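Local coordinates for protein putative tryptophan halogenase (Xanthomonas campestris pv. campestris, PDB 6Y1W) that probably catalyses FAD-dependent halogenation of an aromatic substrate such as tryptophan, as a putative member of the flavin-dependent tryptophan halogenase family, at residues 92-97 and 104-109; 139-144 and 157-162; 262-267 and 275-280; 344-349 and 393-398. One frame throughout, in Å; residues are numbered along the deposited sequence.

Contact 1. Residues 92-97 and 104-109. With BUD ((2S,3S)-butane-2,3-diol), chain J; BUD ((2S,3S)-butane-2,3-diol), chain H.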
# COMPACT_ATOMS: atom_id res chain seq x y z
N ILE A 92 23.03 -2.08 7.18
CA ILE A 92 23.61 -3.35 7.61
C ILE A 92 24.68 -3.73 6.60
O ILE A 92 24.40 -3.77 5.38
CB ILE A 92 22.58 -4.48 7.68
CG1 ILE A 92 21.45 -4.10 8.67
CG2 ILE A 92 23.20 -5.79 8.14
CD1 ILE A 92 20.32 -5.14 8.78
N ALA A 93 25.89 -4.04 7.08
CA ALA A 93 26.94 -4.52 6.18
C ALA A 93 26.88 -6.04 6.13
O ALA A 93 27.08 -6.72 7.16
CB ALA A 93 28.32 -4.04 6.65
N PHE A 94 26.56 -6.58 4.94
CA PHE A 94 26.43 -8.02 4.75
C PHE A 94 27.73 -8.55 4.19
O PHE A 94 28.05 -8.30 3.03
CB PHE A 94 25.26 -8.33 3.81
CG PHE A 94 23.93 -8.27 4.51
CD1 PHE A 94 23.50 -9.36 5.27
CD2 PHE A 94 23.17 -7.10 4.52
CE1 PHE A 94 22.27 -9.31 6.00
CE2 PHE A 94 21.93 -7.05 5.22
CZ PHE A 94 21.51 -8.15 5.98
N GLU A 95 28.47 -9.26 5.02
CA GLU A 95 29.77 -9.81 4.63
C GLU A 95 29.68 -11.32 4.43
O GLU A 95 29.13 -12.04 5.29
CB GLU A 95 30.81 -9.47 5.70
CG GLU A 95 31.07 -7.99 5.82
CD GLU A 95 32.10 -7.64 6.89
OE1 GLU A 95 32.45 -8.52 7.70
OE2 GLU A 95 32.56 -6.48 6.89
N HIS A 96 30.21 -11.80 3.28
CA HIS A 96 30.37 -13.23 2.97
C HIS A 96 29.03 -13.91 2.64
O HIS A 96 28.94 -15.14 2.73
CB HIS A 96 31.06 -14.02 4.11
CG HIS A 96 32.45 -13.56 4.46
ND1 HIS A 96 33.52 -13.59 3.57
CD2 HIS A 96 32.96 -13.14 5.64
CE1 HIS A 96 34.61 -13.16 4.18
NE2 HIS A 96 34.30 -12.88 5.44
N TRP A 97 27.99 -13.15 2.28
CA TRP A 97 26.70 -13.75 1.94
C TRP A 97 26.64 -14.15 0.47
O TRP A 97 26.29 -15.30 0.14
CB TRP A 97 25.54 -12.78 2.30
CG TRP A 97 25.34 -12.67 3.79
CD1 TRP A 97 26.01 -11.85 4.66
CD2 TRP A 97 24.41 -13.42 4.58
NE1 TRP A 97 25.58 -12.07 5.94
CE2 TRP A 97 24.60 -13.02 5.93
CE3 TRP A 97 23.44 -14.39 4.29
CZ2 TRP A 97 23.87 -13.56 6.98
CZ3 TRP A 97 22.73 -14.95 5.35
CH2 TRP A 97 22.94 -14.52 6.68
N TYR A 104 28.52 -6.50 0.63
CA TYR A 104 27.74 -5.35 0.17
C TYR A 104 27.05 -4.75 1.38
O TYR A 104 27.09 -5.32 2.48
CB TYR A 104 26.70 -5.74 -0.93
CG TYR A 104 25.52 -6.54 -0.36
CD1 TYR A 104 25.62 -7.91 -0.10
CD2 TYR A 104 24.32 -5.91 -0.06
CE1 TYR A 104 24.57 -8.62 0.45
CE2 TYR A 104 23.28 -6.60 0.50
CZ TYR A 104 23.39 -7.96 0.74
OH TYR A 104 22.34 -8.67 1.31
N ILE A 105 26.39 -3.61 1.18
CA ILE A 105 25.63 -2.94 2.24
C ILE A 105 24.17 -2.84 1.82
O ILE A 105 23.85 -2.45 0.68
CB ILE A 105 26.19 -1.53 2.54
CG1 ILE A 105 27.61 -1.66 3.13
CG2 ILE A 105 25.29 -0.75 3.53
CD1 ILE A 105 28.36 -0.31 3.09
N HIS A 106 23.27 -3.17 2.77
CA HIS A 106 21.84 -2.93 2.65
C HIS A 106 21.55 -1.72 3.52
O HIS A 106 21.50 -1.84 4.75
CB HIS A 106 21.05 -4.14 3.13
CG HIS A 106 19.57 -3.94 3.12
ND1 HIS A 106 18.71 -4.77 3.79
CD2 HIS A 106 18.82 -2.96 2.56
CE1 HIS A 106 17.47 -4.33 3.63
NE2 HIS A 106 17.51 -3.23 2.91
N SER A 107 21.31 -0.58 2.88
CA SER A 107 21.14 0.66 3.64
C SER A 107 19.68 1.07 3.62
O SER A 107 18.87 0.56 2.85
CB SER A 107 22.00 1.79 3.05
OG SER A 107 21.46 2.25 1.81
N PHE A 108 19.35 2.03 4.49
CA PHE A 108 18.10 2.75 4.35
C PHE A 108 18.19 3.72 3.18
O PHE A 108 19.19 3.77 2.45
CB PHE A 108 17.77 3.49 5.66
CG PHE A 108 17.77 2.59 6.87
CD1 PHE A 108 17.13 1.35 6.83
CD2 PHE A 108 18.41 2.98 8.04
CE1 PHE A 108 17.13 0.52 7.96
CE2 PHE A 108 18.43 2.15 9.16
CZ PHE A 108 17.78 0.94 9.13
N GLY A 109 17.13 4.47 2.94
CA GLY A 109 17.17 5.45 1.87
C GLY A 109 16.82 4.88 0.50
O GLY A 109 16.15 3.86 0.39
C1 BUD J . 36.02 -17.65 6.18
O1 BUD J . 34.91 -19.57 7.21
C2 BUD J . 34.74 -18.25 6.75
O2 BUD J . 32.66 -19.13 6.15
C3 BUD J . 33.69 -18.33 5.66
C4 BUD J . 33.11 -16.95 5.36
C1 BUD H . 13.68 -1.12 7.12
O1 BUD H . 14.92 -2.33 5.49
C2 BUD H . 13.65 -1.79 5.74
O2 BUD H . 13.15 -1.32 3.38
C3 BUD H . 13.29 -0.75 4.67
C4 BUD H . 11.98 -0.07 5.06
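The Phe-94 ring is packed on both faces: Tyr-104 OH lies over one, 3.6 Å from Phe-94 CG, while Ile-92 CG2 sits 3.4 Å above the other, toward its rim. At the Phe-94 edge are His-106 CB and, in the ring plane, Trp-97 CD1. This is an antiparallel beta hairpin, strand 91-99 folding back through a short turn onto strand 102-107, which is outermost in its sheet. Phe-94 and Tyr-104 are directly paired, and their side chains run side by side. The rings are almost parallel (planes at 14°) but slid so far that their centroids are 5.4 Å apart and they barely overlap. What fills the Tyr-104 face instead is Phe-94 CB, a CH-pi contact in which it comes 3.4 Å from Tyr-104 CE1.

Two hydrogen-bonded pairs, Ile-92 with His-106 and Phe-94 with Tyr-104, flank the non-hydrogen-bonded pair Ala-93/Ile-105. At that middle pair Ile-105 CA points its hydrogen at Ile-92 O, 3.5 Å away. The phenol of Tyr-104 also hydrogen-bonds Gln-452.

His-106 belongs to a butanediol pocket. Its CG is anti to the backbone N (chi1 176°), and the side chain lies alongside that of Phe-94, whose CE2 is at the imidazole edge. Both ring nitrogens are engaged, ND1 with Glu-347 and NE2 with Ser-444, and this fixes the ring's orientation. A second butanediol puts C4 3.6 Å from His-96 CG, over one ring face. The diol by His-106 is hydrogen-bonded to Ser-444 OG and Ala-441 N; its closest approach to the imidazole is O1 to His-106 CE1, 3.7 Å.

Contact 2. Residues 139-144 and 157-162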
# COMPACT_ATOMS: atom_id res chain seq x y z
N TYR A 139 25.66 5.53 -5.28
CA TYR A 139 24.56 6.42 -5.61
C TYR A 139 23.54 6.56 -4.47
O TYR A 139 22.46 7.08 -4.69
CB TYR A 139 23.88 5.94 -6.91
CG TYR A 139 24.92 5.81 -8.02
CD1 TYR A 139 25.35 6.95 -8.72
CD2 TYR A 139 25.45 4.57 -8.36
CE1 TYR A 139 26.32 6.83 -9.72
CE2 TYR A 139 26.43 4.46 -9.37
CZ TYR A 139 26.83 5.60 -10.05
OH TYR A 139 27.81 5.53 -11.03
N CYS A 140 23.90 6.13 -3.25
CA CYS A 140 23.00 6.15 -2.09
C CYS A 140 23.70 6.82 -0.91
O CYS A 140 24.73 6.31 -0.43
CB CYS A 140 22.61 4.72 -1.71
SG CYS A 140 21.53 4.68 -0.28
N LEU A 141 23.14 7.93 -0.43
CA LEU A 141 23.78 8.69 0.65
C LEU A 141 23.92 7.86 1.93
O LEU A 141 24.98 7.83 2.56
CB LEU A 141 22.98 9.96 0.94
CG LEU A 141 23.44 10.78 2.16
CD1 LEU A 141 24.87 11.31 1.95
CD2 LEU A 141 22.43 11.90 2.52
N GLU A 142 22.84 7.20 2.35
CA GLU A 142 22.92 6.46 3.61
C GLU A 142 23.99 5.39 3.54
O GLU A 142 24.71 5.14 4.52
CB GLU A 142 21.57 5.83 3.95
CG GLU A 142 20.56 6.85 4.47
CD GLU A 142 19.81 7.61 3.36
OE1 GLU A 142 20.13 7.51 2.15
OE2 GLU A 142 18.82 8.29 3.71
N LEU A 143 24.12 4.74 2.38
CA LEU A 143 25.15 3.73 2.21
C LEU A 143 26.54 4.35 2.34
O LEU A 143 27.41 3.80 3.03
CB LEU A 143 25.00 3.04 0.84
CG LEU A 143 25.90 1.80 0.65
CD1 LEU A 143 25.15 0.73 -0.22
CD2 LEU A 143 27.23 2.18 -0.01
N ARG A 144 26.75 5.50 1.69
CA ARG A 144 28.04 6.15 1.82
C ARG A 144 28.30 6.59 3.27
O ARG A 144 29.45 6.56 3.73
CB ARG A 144 28.12 7.35 0.88
CG ARG A 144 28.22 6.94 -0.60
CD ARG A 144 29.58 6.35 -0.93
NE ARG A 144 30.59 7.42 -0.78
CZ ARG A 144 31.73 7.33 -0.09
NH1 ARG A 144 32.07 6.20 0.52
NH2 ARG A 144 32.55 8.39 -0.02
N GLY A 157 13.74 15.32 6.78
CA GLY A 157 14.04 13.89 6.81
C GLY A 157 14.93 13.41 5.69
O GLY A 157 14.69 12.34 5.12
N GLY A 158 15.95 14.20 5.33
CA GLY A 158 16.81 13.84 4.21
C GLY A 158 17.76 12.69 4.50
O GLY A 158 18.32 12.12 3.56
N MET A 159 17.97 12.35 5.76
CA MET A 159 18.76 11.17 6.15
C MET A 159 17.80 10.16 6.76
O MET A 159 17.06 10.50 7.70
CB MET A 159 19.84 11.55 7.16
CG MET A 159 21.20 11.96 6.56
SD MET A 159 22.10 10.56 5.87
CE MET A 159 21.61 9.38 7.07
N ASN A 160 17.77 8.94 6.22
CA ASN A 160 16.94 7.88 6.77
C ASN A 160 17.77 7.01 7.70
O ASN A 160 18.87 6.60 7.33
CB ASN A 160 16.38 7.04 5.62
CG ASN A 160 15.43 7.85 4.76
OD1 ASN A 160 14.29 8.06 5.16
ND2 ASN A 160 15.91 8.38 3.64
N TYR A 161 17.26 6.75 8.91
CA TYR A 161 18.12 6.16 9.94
C TYR A 161 17.26 5.49 11.00
O TYR A 161 16.04 5.67 11.08
CB TYR A 161 19.02 7.22 10.62
CG TYR A 161 18.22 8.21 11.45
CD1 TYR A 161 17.71 9.39 10.88
CD2 TYR A 161 17.97 7.97 12.80
CE1 TYR A 161 16.92 10.24 11.62
CE2 TYR A 161 17.19 8.86 13.56
CZ TYR A 161 16.70 10.00 12.95
OH TYR A 161 15.93 10.89 13.67
N ALA A 162 17.94 4.69 11.84
CA ALA A 162 17.33 4.13 13.05
C ALA A 162 18.43 4.07 14.12
O ALA A 162 19.36 4.90 14.08
CB ALA A 162 16.71 2.76 12.79
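Glu-142 bends at chi2 (84°), turning its CD aside from an extended course, and Asn-160 holds its CG beside its own backbone N (chi1 -65°), which keeps the amide on the same side as the main-chain N; both nitrogens meet Glu-142 OE2. The motif is a loop pinned to the N-terminal turn of a helix: Cys-140 is the N-cap of helix 141-148, Glu-142 lies in the first turn, and the loop of 157-162 is on its way into strand 162-166.

One carboxylate oxygen does all the gripping across this contact. Asn-160 N donates to the anti lone pair of Glu-142 OE2 at 2.8 Å. Asn-160 ND2 reaches the same Glu-142 OE2 at 2.9 Å, from the syn side and 34° out of the carboxylate plane. With two donors on one oxygen, the carboxylate has little freedom to rotate, and the nearby helix N-terminus would be expected to favour its negative charge.

Beside the polar pair, Met-159 folds back at chi2 and chi3 and lays its thioether against the helix. Its SD is 3.6 Å from Leu-141 CD2, the two side chains crossing at about a right angle. Met-159 CE lies 3.8 Å from Glu-142 CG, sliding past it in the opposite direction. Leu-141 also touches Thr-485 of helix 468-486, and Leu-143 packs on strand 102-107.

The Asn-160 carbonyl is less fortunate: buried here with no hydrogen-bond partner in the model, Asn-160 O lies 3.3 Å from the aliphatic Glu-142 CG.

Contact 3. Residues 262-267 and 275-280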
# COMPACT_ATOMS: atom_id res chain seq x y z
N THR A 262 28.42 3.35 11.88
CA THR A 262 27.02 3.71 11.67
C THR A 262 26.20 2.56 11.09
O THR A 262 25.06 2.78 10.68
CB THR A 262 26.89 4.91 10.73
OG1 THR A 262 27.67 4.68 9.56
CG2 THR A 262 27.38 6.26 11.44
N PHE A 263 26.72 1.34 11.13
CA PHE A 263 26.02 0.20 10.57
C PHE A 263 26.07 -0.96 11.55
O PHE A 263 26.94 -1.05 12.42
CB PHE A 263 26.61 -0.20 9.21
CG PHE A 263 28.07 -0.55 9.27
CD1 PHE A 263 28.46 -1.82 9.64
CD2 PHE A 263 29.05 0.42 9.03
CE1 PHE A 263 29.80 -2.15 9.73
CE2 PHE A 263 30.40 0.11 9.14
CZ PHE A 263 30.78 -1.16 9.49
N THR A 264 25.09 -1.86 11.41
CA THR A 264 25.13 -3.18 12.03
C THR A 264 25.89 -4.09 11.09
O THR A 264 25.72 -3.98 9.87
CB THR A 264 23.69 -3.68 12.22
OG1 THR A 264 23.03 -2.86 13.20
CG2 THR A 264 23.68 -5.16 12.62
N ARG A 265 26.74 -4.96 11.63
CA ARG A 265 27.46 -5.91 10.78
C ARG A 265 26.80 -7.27 10.87
O ARG A 265 26.48 -7.74 11.96
CB ARG A 265 28.93 -5.98 11.17
CG ARG A 265 29.80 -6.70 10.13
CD ARG A 265 31.27 -6.57 10.52
NE ARG A 265 31.62 -7.53 11.56
CZ ARG A 265 32.73 -7.47 12.29
NH1 ARG A 265 33.60 -6.48 12.07
NH2 ARG A 265 32.97 -8.41 13.21
N ALA A 266 26.58 -7.90 9.69
CA ALA A 266 26.03 -9.25 9.59
C ALA A 266 27.02 -10.08 8.79
O ALA A 266 27.03 -10.02 7.55
CB ALA A 266 24.67 -9.23 8.88
N ARG A 267 27.86 -10.85 9.49
CA ARG A 267 28.99 -11.52 8.84
C ARG A 267 28.69 -13.01 8.76
O ARG A 267 28.73 -13.71 9.78
CB ARG A 267 30.28 -11.28 9.62
CG ARG A 267 31.49 -12.03 8.97
CD ARG A 267 32.76 -11.77 9.80
NE ARG A 267 33.22 -10.41 9.51
CZ ARG A 267 34.26 -9.84 10.11
NH1 ARG A 267 34.92 -10.51 11.07
NH2 ARG A 267 34.63 -8.62 9.76
N TRP A 275 26.44 -11.10 14.35
CA TRP A 275 26.17 -9.67 14.40
C TRP A 275 27.22 -8.92 15.20
O TRP A 275 27.83 -9.46 16.14
CB TRP A 275 24.79 -9.35 15.02
CG TRP A 275 24.62 -9.51 16.53
CD1 TRP A 275 24.98 -8.60 17.52
CD2 TRP A 275 23.96 -10.59 17.20
NE1 TRP A 275 24.59 -9.08 18.76
CE2 TRP A 275 23.99 -10.31 18.59
CE3 TRP A 275 23.37 -11.79 16.76
CZ2 TRP A 275 23.40 -11.15 19.53
CZ3 TRP A 275 22.81 -12.63 17.70
CH2 TRP A 275 22.85 -12.33 19.07
N ARG A 276 27.39 -7.65 14.85
CA ARG A 276 28.22 -6.71 15.63
C ARG A 276 27.49 -5.39 15.63
O ARG A 276 27.15 -4.87 14.56
CB ARG A 276 29.62 -6.59 15.00
CG ARG A 276 30.58 -5.88 15.95
CD ARG A 276 32.05 -6.03 15.52
NE ARG A 276 32.93 -5.37 16.51
CZ ARG A 276 33.26 -4.08 16.49
NH1 ARG A 276 32.81 -3.30 15.52
NH2 ARG A 276 34.08 -3.57 17.43
N ILE A 277 27.15 -4.87 16.83
CA ILE A 277 26.26 -3.73 16.98
C ILE A 277 26.92 -2.71 17.91
O ILE A 277 27.20 -3.02 19.06
CB ILE A 277 24.92 -4.19 17.57
CG1 ILE A 277 24.12 -4.98 16.51
CG2 ILE A 277 24.10 -3.02 18.15
CD1 ILE A 277 22.94 -5.73 17.17
N PRO A 278 27.20 -1.47 17.44
CA PRO A 278 27.89 -0.51 18.31
C PRO A 278 26.95 0.26 19.21
O PRO A 278 25.98 0.87 18.72
CB PRO A 278 28.56 0.44 17.30
CG PRO A 278 27.54 0.52 16.18
CD PRO A 278 27.03 -0.94 16.07
N LEU A 279 27.24 0.30 20.52
CA LEU A 279 26.60 1.20 21.46
C LEU A 279 27.60 2.30 21.84
O LEU A 279 28.74 2.31 21.35
CB LEU A 279 26.10 0.43 22.69
CG LEU A 279 25.04 -0.63 22.33
CD1 LEU A 279 24.63 -1.37 23.60
CD2 LEU A 279 23.82 -0.02 21.64
N GLN A 280 27.17 3.24 22.67
CA GLN A 280 28.07 4.39 22.89
C GLN A 280 29.35 4.01 23.62
O GLN A 280 30.40 4.63 23.38
CB GLN A 280 27.33 5.49 23.67
CG GLN A 280 26.36 6.26 22.76
CD GLN A 280 25.89 7.59 23.37
OE1 GLN A 280 26.65 8.30 24.07
NE2 GLN A 280 24.63 7.95 23.11
O HOH W 1 28.86 -2.87 13.52
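Arg-265 CB starts 3.9 Å from Arg-276 CB, its cross-strand partner in a hydrogen-bonded pair of an antiparallel beta hairpin. From there the Arg-265 chain runs out straight, then turns at chi3 (79°), which brings NE back to 4.1 Å from Arg-276 CB. The guanidinium then lies over the neighbouring arginine: Arg-265 NH2 is 3.4 Å from Arg-276 CD, which sits over one face toward the rim. On the opposite face Arg-267 NH2 lies 3.3 Å above the centre of the Arg-265 guanidinium. Three arginines are thus gathered together, and the positive charge is probably offset in part by Glu-95, which makes a salt bridge to Arg-267 NE.

Beneath them Arg-265 N donates almost straight to Arg-276 O (177°). Where the strands begin to part, a water takes over, donating to both Phe-263 O and Arg-276 O. Thr-264 CG2 meets Ile-277 CG1 at 3.9 Å, side by side, while Thr-264 OG1 bonds to His-164.

In the sheet, strand 263-268 has strand 91-99 on its other flank, and strand 272-278 is followed by 283-289; strand 162-166 packs against Ile-277 and Pro-278 through His-164.

Contact 4. Residues 344-349 and 393-398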
# COMPACT_ATOMS: atom_id res chain seq x y z
N GLU A 344 14.90 -14.52 12.96
CA GLU A 344 16.23 -14.12 13.40
C GLU A 344 16.54 -12.65 13.07
O GLU A 344 15.93 -12.06 12.16
CB GLU A 344 17.26 -15.03 12.73
CG GLU A 344 17.42 -14.73 11.25
CD GLU A 344 18.08 -15.89 10.53
OE1 GLU A 344 19.34 -15.96 10.52
OE2 GLU A 344 17.33 -16.76 10.03
N PRO A 345 17.49 -12.01 13.81
CA PRO A 345 17.67 -10.55 13.69
C PRO A 345 18.50 -10.10 12.50
O PRO A 345 19.18 -9.06 12.57
CB PRO A 345 18.36 -10.17 15.01
CG PRO A 345 19.18 -11.39 15.34
CD PRO A 345 18.25 -12.56 14.95
N ILE A 346 18.42 -10.85 11.40
CA ILE A 346 19.25 -10.56 10.24
C ILE A 346 18.89 -9.23 9.59
O ILE A 346 19.75 -8.58 8.98
CB ILE A 346 19.15 -11.72 9.25
CG1 ILE A 346 20.11 -11.55 8.08
CG2 ILE A 346 17.72 -11.81 8.65
CD1 ILE A 346 20.11 -12.79 7.16
N GLU A 347 17.63 -8.78 9.71
CA GLU A 347 17.20 -7.48 9.22
C GLU A 347 16.61 -6.62 10.33
O GLU A 347 15.83 -5.71 10.06
CB GLU A 347 16.19 -7.62 8.06
CG GLU A 347 16.84 -8.03 6.73
CD GLU A 347 17.61 -6.90 6.05
OE1 GLU A 347 17.48 -5.71 6.46
OE2 GLU A 347 18.40 -7.19 5.07
N SER A 348 16.97 -6.89 11.59
CA SER A 348 16.63 -6.01 12.72
C SER A 348 15.13 -5.74 12.80
O SER A 348 14.71 -4.59 12.93
CB SER A 348 17.41 -4.68 12.70
OG SER A 348 18.80 -4.82 12.31
N THR A 349 14.33 -6.79 12.76
CA THR A 349 12.87 -6.65 12.73
C THR A 349 12.18 -6.94 14.07
O THR A 349 10.97 -6.76 14.15
CB THR A 349 12.25 -7.55 11.65
OG1 THR A 349 12.78 -8.89 11.73
CG2 THR A 349 12.49 -6.99 10.25
N ILE A 393 14.34 -15.25 4.13
CA ILE A 393 14.70 -16.41 3.32
C ILE A 393 15.58 -16.01 2.15
O ILE A 393 16.56 -16.71 1.81
CB ILE A 393 13.44 -17.12 2.82
CG1 ILE A 393 12.69 -17.73 3.99
CG2 ILE A 393 13.82 -18.27 1.87
CD1 ILE A 393 11.27 -18.19 3.64
N LEU A 394 15.27 -14.86 1.53
CA LEU A 394 16.08 -14.37 0.43
C LEU A 394 17.57 -14.31 0.78
O LEU A 394 18.42 -14.67 -0.05
CB LEU A 394 15.56 -12.99 0.04
CG LEU A 394 16.43 -12.21 -0.92
CD1 LEU A 394 16.57 -12.89 -2.30
CD2 LEU A 394 15.86 -10.82 -1.08
N HIS A 395 17.90 -13.89 2.00
CA HIS A 395 19.31 -13.76 2.37
C HIS A 395 20.05 -15.10 2.31
O HIS A 395 21.24 -15.12 1.97
CB HIS A 395 19.42 -13.16 3.77
CG HIS A 395 19.42 -11.66 3.79
ND1 HIS A 395 20.40 -10.92 3.15
CD2 HIS A 395 18.57 -10.77 4.36
CE1 HIS A 395 20.16 -9.63 3.33
NE2 HIS A 395 19.07 -9.51 4.07
N TYR A 396 19.37 -16.19 2.65
CA TYR A 396 20.01 -17.51 2.64
C TYR A 396 19.96 -18.16 1.27
O TYR A 396 20.89 -18.90 0.92
CB TYR A 396 19.32 -18.44 3.66
CG TYR A 396 19.70 -18.10 5.08
CD1 TYR A 396 20.92 -18.51 5.59
CD2 TYR A 396 18.83 -17.38 5.91
CE1 TYR A 396 21.29 -18.23 6.90
CE2 TYR A 396 19.22 -17.09 7.23
CZ TYR A 396 20.43 -17.53 7.71
OH TYR A 396 20.84 -17.29 9.00
N HIS A 397 18.89 -17.91 0.49
CA HIS A 397 18.70 -18.62 -0.77
C HIS A 397 19.46 -18.00 -1.92
O HIS A 397 19.92 -18.73 -2.82
CB HIS A 397 17.20 -18.66 -1.13
CG HIS A 397 16.86 -19.60 -2.26
ND1 HIS A 397 17.13 -20.96 -2.18
CD2 HIS A 397 16.23 -19.40 -3.44
CE1 HIS A 397 16.67 -21.55 -3.29
NE2 HIS A 397 16.13 -20.63 -4.07
N ALA A 398 19.60 -16.67 -1.93
CA ALA A 398 20.32 -15.98 -3.00
C ALA A 398 21.81 -15.98 -2.64
O ALA A 398 22.29 -15.09 -1.93
CB ALA A 398 19.78 -14.57 -3.19
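Glu-347, predicted to bind L-tryptophan, brings this contact to the edge of the probable substrate site, where the loop 344-349 leading into helix 350-363 docks on the last turn of helix 371-397. The docking is a pair of carboxylate hydrogen bonds with an isoleucine between them.

At one end His-395 NE2 donates to Glu-347 OE2 at 2.6 Å (164° at the hydrogen). The carboxylate lies nearly coplanar with the imidazole, 17° apart, and OE2 offers its anti lone pair at the ring edge. OE2 is shared with His-106 ND1, while His-395 ND1 is held by Gln-452. These bonds probably restrict rotation of the Glu-347 carboxylate. Next along the loop, Ser-348 OG bonds to Lys-89 NZ, the predicted active-site lysine.

In the middle, Ile-346 is extended, CG1 anti to the backbone N (chi1 -174°) and CD1 anti to CA, and CD1 meets the helix. There Ile-346 CD1 is 3.5 Å from His-395 CB and, more loosely, 4.4 Å from Tyr-396 CE2.

At the other end Glu-344 and Tyr-396 meet tip to tip, Tyr-396 OH donating to Glu-344 OE1. Trp-273 NE1 is another hydrogen-bond partner of Glu-344 OE1, so this buried oxygen, too, has two partners. The carboxylate's remaining oxygen lies beside the tyrosine ring edge, with Glu-344 OE2 3.4 Å from Tyr-396 CE2. The phenol comes to the syn side of Glu-344 OE1, with Tyr-396 OH 2.5 Å away.

How the contacts relate
Contacts 1 to 4 follow one another along the chain without interleaving. Contacts 1 and 3 are two hairpins of one mixed seven-stranded sheet, their centres about 11 Å apart and joined where strands 91-99 and 263-268 run side by side. Contact 2 joins the start of helix 141-148 to the loop before strand 162-166; the same helix packs on strand 102-107 of contact 1, centres about 13 Å apart. Contact 4 also lies about 11 Å from contact 1, centre to centre, but about 21 Å from contact 2. Contact 1 touches each of the other three, which do not touch one another, and through His-106 it ties the sheet to the loop carrying the predicted tryptophan-binding glutamate.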